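Local coordinates for protein hyaluronidase (Thermobaculum terrenum, PDB 5DIY) that probably acts as a family 84 glycoside hydrolase with hexosaminidase activity, removing O-linked N-acetylglucosamine, and is crystallised here as an active-site mutant, at residues E2-R7 / V252-N257. Numbering follows the deposited sequence.
Sequences EYFRYR and VGIYAN
In Phe4 and Ile254, which touch across the contact, the first torsion sets CG of Phe4 and CG1 of Ile254 beside the backbone N, anti to the carbonyl carbon (chi1 -69° and -48°). The ring meets the end of the isoleucine, with Phe4 CE1 3.9 Å from Ile254 CD1, and Phe4 CD1 lies equally near Gly253 CA. An alanine in place of Phe4 would probably open a gap beside CG1 and CD1 of Ile254, the two atoms its ring packs against. Phe4 also touches Leu276 of helix 262-277. The backbones pair in parallel, Ile254 N donating to Tyr6 O at 3.1 Å, while Arg5 N makes a weak bond of 3.3 Å to Val252 O. This is how a TIM barrel closes: strand 6-11, the first, lies next to strand 251-256, the eighth, and completes the ring of strands. At Gly253 a side chain would run into Tyr6 O, consistent with the close pairing there, where Tyr6 CA and Gly253 CA stand 4.4 Å apart. On the sheet face opposite Ile254, Tyr6 CB packs 3.9 Å from Tyr255 CE1. Further out, Val252 CG2 sits over one face of the Arg5 guanidinium, 3.4 Å from Arg5 NH2, and Arg5 NH1 donates to Tyr6 OH. Past Tyr255 the eighth strand leads to Asn257, which touches the bound N-acetylglucosamine and accepts a hydrogen bond from Gly12 N through OD1.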
ATOM      1  N   GLU C   2     -13.902 -21.439   1.244  1.00 50.93           N
ATOM      2  CA  GLU C   2     -13.390 -22.843   1.251  1.00 51.06           C
ATOM      3  C   GLU C   2     -11.963 -22.901   1.804  1.00 47.09           C
ATOM      4  O   GLU C   2     -11.680 -23.688   2.706  1.00 46.00           O
ATOM      5  CB  GLU C   2     -13.458 -23.445  -0.161  1.00 54.70           C
ATOM      6  CG  GLU C   2     -13.514 -24.970  -0.205  1.00 58.49           C
ATOM      7  CD  GLU C   2     -12.145 -25.636  -0.301  1.00 61.88           C
ATOM      8  OE1 GLU C   2     -11.411 -25.363  -1.277  1.00 64.40           O
ATOM      9  OE2 GLU C   2     -11.807 -26.453   0.585  1.00 63.27           O
ATOM     10  N   TYR C   3     -11.078 -22.065   1.262  1.00 42.63           N
ATOM     11  CA  TYR C   3      -9.706 -21.935   1.768  1.00 39.62           C
ATOM     12  C   TYR C   3      -9.614 -20.953   2.935  1.00 37.47           C
ATOM     13  O   TYR C   3      -8.944 -21.232   3.922  1.00 36.44           O
ATOM     14  CB  TYR C   3      -8.755 -21.494   0.657  1.00 39.64           C
ATOM     15  CG  TYR C   3      -8.518 -22.558  -0.374  1.00 39.66           C
ATOM     16  CD1 TYR C   3      -7.607 -23.586  -0.134  1.00 40.50           C
ATOM     17  CD2 TYR C   3      -9.196 -22.546  -1.591  1.00 40.06           C
ATOM     18  CE1 TYR C   3      -7.377 -24.578  -1.075  1.00 41.04           C
ATOM     19  CE2 TYR C   3      -8.974 -23.533  -2.542  1.00 40.93           C
ATOM     20  CZ  TYR C   3      -8.063 -24.547  -2.275  1.00 41.34           C
ATOM     21  OH  TYR C   3      -7.823 -25.530  -3.203  1.00 43.53           O
ATOM     22  N   PHE C   4     -10.269 -19.800   2.804  1.00 35.56           N
ATOM     23  CA  PHE C   4     -10.284 -18.775   3.850  1.00 34.41           C
ATOM     24  C   PHE C   4     -11.717 -18.458   4.285  1.00 35.56           C
ATOM     25  O   PHE C   4     -12.558 -18.123   3.445  1.00 36.37           O
ATOM     26  CB  PHE C   4      -9.593 -17.500   3.356  1.00 33.25           C
ATOM     27  CG  PHE C   4      -8.109 -17.646   3.176  1.00 31.68           C
ATOM     28  CD1 PHE C   4      -7.252 -17.539   4.264  1.00 30.99           C
ATOM     29  CD2 PHE C   4      -7.567 -17.907   1.920  1.00 30.75           C
ATOM     30  CE1 PHE C   4      -5.881 -17.674   4.104  1.00 30.65           C
ATOM     31  CE2 PHE C   4      -6.201 -18.047   1.756  1.00 30.07           C
ATOM     32  CZ  PHE C   4      -5.356 -17.929   2.849  1.00 30.12           C
ATOM     33  N   ARG C   5     -11.981 -18.546   5.591  1.00 35.74           N
ATOM     34  CA  ARG C   5     -13.296 -18.211   6.150  1.00 36.95           C
ATOM     35  C   ARG C   5     -13.610 -16.721   5.972  1.00 35.58           C
ATOM     36  O   ARG C   5     -14.716 -16.364   5.561  1.00 34.04           O
ATOM     37  CB  ARG C   5     -13.383 -18.585   7.641  1.00 39.06           C
ATOM     38  CG  ARG C   5     -14.809 -18.717   8.161  1.00 42.49           C
ATOM     39  CD  ARG C   5     -14.912 -18.459   9.659  1.00 45.79           C
ATOM     40  NE  ARG C   5     -14.022 -19.314  10.447  1.00 48.76           N
ATOM     41  CZ  ARG C   5     -13.811 -19.201  11.763  1.00 49.86           C
ATOM     42  NH1 ARG C   5     -14.431 -18.267  12.490  1.00 50.35           N
ATOM     43  NH2 ARG C   5     -12.968 -20.043  12.363  1.00 49.88           N
ATOM     44  N   TYR C   6     -12.642 -15.865   6.297  1.00 35.07           N
ATOM     45  CA  TYR C   6     -12.775 -14.419   6.118  1.00 35.61           C
ATOM     46  C   TYR C   6     -11.907 -13.980   4.935  1.00 33.07           C
ATOM     47  O   TYR C   6     -10.683 -14.181   4.931  1.00 30.80           O
ATOM     48  CB  TYR C   6     -12.400 -13.666   7.402  1.00 38.94           C
ATOM     49  CG  TYR C   6     -13.207 -14.089   8.623  1.00 42.83           C
ATOM     50  CD1 TYR C   6     -14.602 -14.025   8.617  1.00 45.39           C
ATOM     51  CD2 TYR C   6     -12.578 -14.544   9.789  1.00 46.35           C
ATOM     52  CE1 TYR C   6     -15.350 -14.411   9.727  1.00 47.54           C
ATOM     53  CE2 TYR C   6     -13.318 -14.930  10.905  1.00 47.69           C
ATOM     54  CZ  TYR C   6     -14.704 -14.859  10.868  1.00 49.23           C
ATOM     55  OH  TYR C   6     -15.453 -15.238  11.964  1.00 52.96           O
ATOM     56  N   ARG C   7     -12.569 -13.422   3.923  1.00 30.02           N
ATOM     57  CA  ARG C   7     -11.935 -12.956   2.692  1.00 29.37           C
ATOM     58  C   ARG C   7     -12.296 -11.496   2.571  1.00 28.41           C
ATOM     59  O   ARG C   7     -13.310 -11.162   1.962  1.00 27.90           O
ATOM     60  CB  ARG C   7     -12.483 -13.744   1.499  1.00 29.37           C
ATOM     61  CG  ARG C   7     -12.087 -15.209   1.508  1.00 28.75           C
ATOM     62  CD  ARG C   7     -12.616 -15.937   0.286  1.00 29.08           C
ATOM     63  NE  ARG C   7     -14.072 -15.860   0.156  1.00 28.95           N
ATOM     64  CZ  ARG C   7     -14.955 -16.556   0.875  1.00 28.92           C
ATOM     65  NH1 ARG C   7     -14.567 -17.397   1.831  1.00 29.20           N
ATOM     66  NH2 ARG C   7     -16.253 -16.396   0.642  1.00 29.59           N
ATOM     67  N   VAL C 252      -6.810 -18.064   9.671  1.00 28.16           N
ATOM     68  CA  VAL C 252      -8.284 -18.126   9.602  1.00 27.61           C
ATOM     69  C   VAL C 252      -8.862 -17.215   8.504  1.00 27.00           C
ATOM     70  O   VAL C 252      -9.931 -17.494   7.955  1.00 27.76           O
ATOM     71  CB  VAL C 252      -8.933 -17.816  10.988  1.00 28.06           C
ATOM     72  CG1 VAL C 252      -8.775 -16.352  11.371  1.00 28.89           C
ATOM     73  CG2 VAL C 252     -10.405 -18.212  11.015  1.00 28.12           C
ATOM     74  N   GLY C 253      -8.164 -16.128   8.194  1.00 26.12           N
ATOM     75  CA  GLY C 253      -8.570 -15.238   7.114  1.00 24.96           C
ATOM     76  C   GLY C 253      -7.590 -14.103   6.893  1.00 24.41           C
ATOM     77  O   GLY C 253      -6.635 -13.938   7.658  1.00 22.95           O
ATOM     78  N   ILE C 254      -7.825 -13.332   5.831  1.00 23.54           N
ATOM     79  CA  ILE C 254      -6.976 -12.199   5.483  1.00 23.48           C
ATOM     80  C   ILE C 254      -7.853 -11.009   5.151  1.00 22.89           C
ATOM     81  O   ILE C 254      -8.756 -11.121   4.323  1.00 23.23           O
ATOM     82  CB  ILE C 254      -6.040 -12.494   4.277  1.00 23.48           C
ATOM     83  CG1 ILE C 254      -5.326 -13.846   4.457  1.00 23.65           C
ATOM     84  CG2 ILE C 254      -5.048 -11.346   4.093  1.00 23.56           C
ATOM     85  CD1 ILE C 254      -4.327 -14.212   3.375  1.00 24.05           C
ATOM     86  N   TYR C 255      -7.580  -9.882   5.805  1.00 22.80           N
ATOM     87  CA  TYR C 255      -8.144  -8.588   5.424  1.00 23.33           C
ATOM     88  C   TYR C 255      -7.053  -7.716   4.782  1.00 22.76           C
ATOM     89  O   TYR C 255      -6.002  -7.491   5.388  1.00 21.66           O
ATOM     90  CB  TYR C 255      -8.715  -7.868   6.646  1.00 23.50           C
ATOM     91  CG  TYR C 255      -9.963  -8.491   7.226  1.00 23.89           C
ATOM     92  CD1 TYR C 255      -9.885  -9.622   8.040  1.00 24.25           C
ATOM     93  CD2 TYR C 255     -11.221  -7.936   6.983  1.00 24.11           C
ATOM     94  CE1 TYR C 255     -11.025 -10.191   8.589  1.00 24.84           C
ATOM     95  CE2 TYR C 255     -12.370  -8.497   7.525  1.00 24.59           C
ATOM     96  CZ  TYR C 255     -12.268  -9.622   8.331  1.00 24.95           C
ATOM     97  OH  TYR C 255     -13.399 -10.180   8.874  1.00 24.89           O
ATOM     98  N   ALA C 256      -7.319  -7.222   3.573  1.00 22.94           N
ATOM     99  CA  ALA C 256      -6.394  -6.326   2.877  1.00 23.50           C
ATOM    100  C   ALA C 256      -6.700  -4.885   3.248  1.00 23.59           C
ATOM    101  O   ALA C 256      -7.844  -4.449   3.118  1.00 23.75           O
ATOM    102  CB  ALA C 256      -6.508  -6.511   1.374  1.00 23.61           C
ATOM    103  N   ASN C 257      -5.692  -4.155   3.723  1.00 23.69           N
ATOM    104  CA  ASN C 257      -5.808  -2.707   3.905  1.00 24.40           C
ATOM    105  C   ASN C 257      -5.504  -1.998   2.567  1.00 25.25           C
ATOM    106  O   ASN C 257      -4.355  -2.018   2.107  1.00 25.30           O
ATOM    107  CB  ASN C 257      -4.867  -2.211   5.016  1.00 24.19           C
ATOM    108  CG  ASN C 257      -5.240  -0.827   5.538  1.00 24.36           C
ATOM    109  OD1 ASN C 257      -6.292  -0.282   5.210  1.00 24.71           O
ATOM    110  ND2 ASN C 257      -4.378  -0.253   6.354  1.00 24.49           N
TER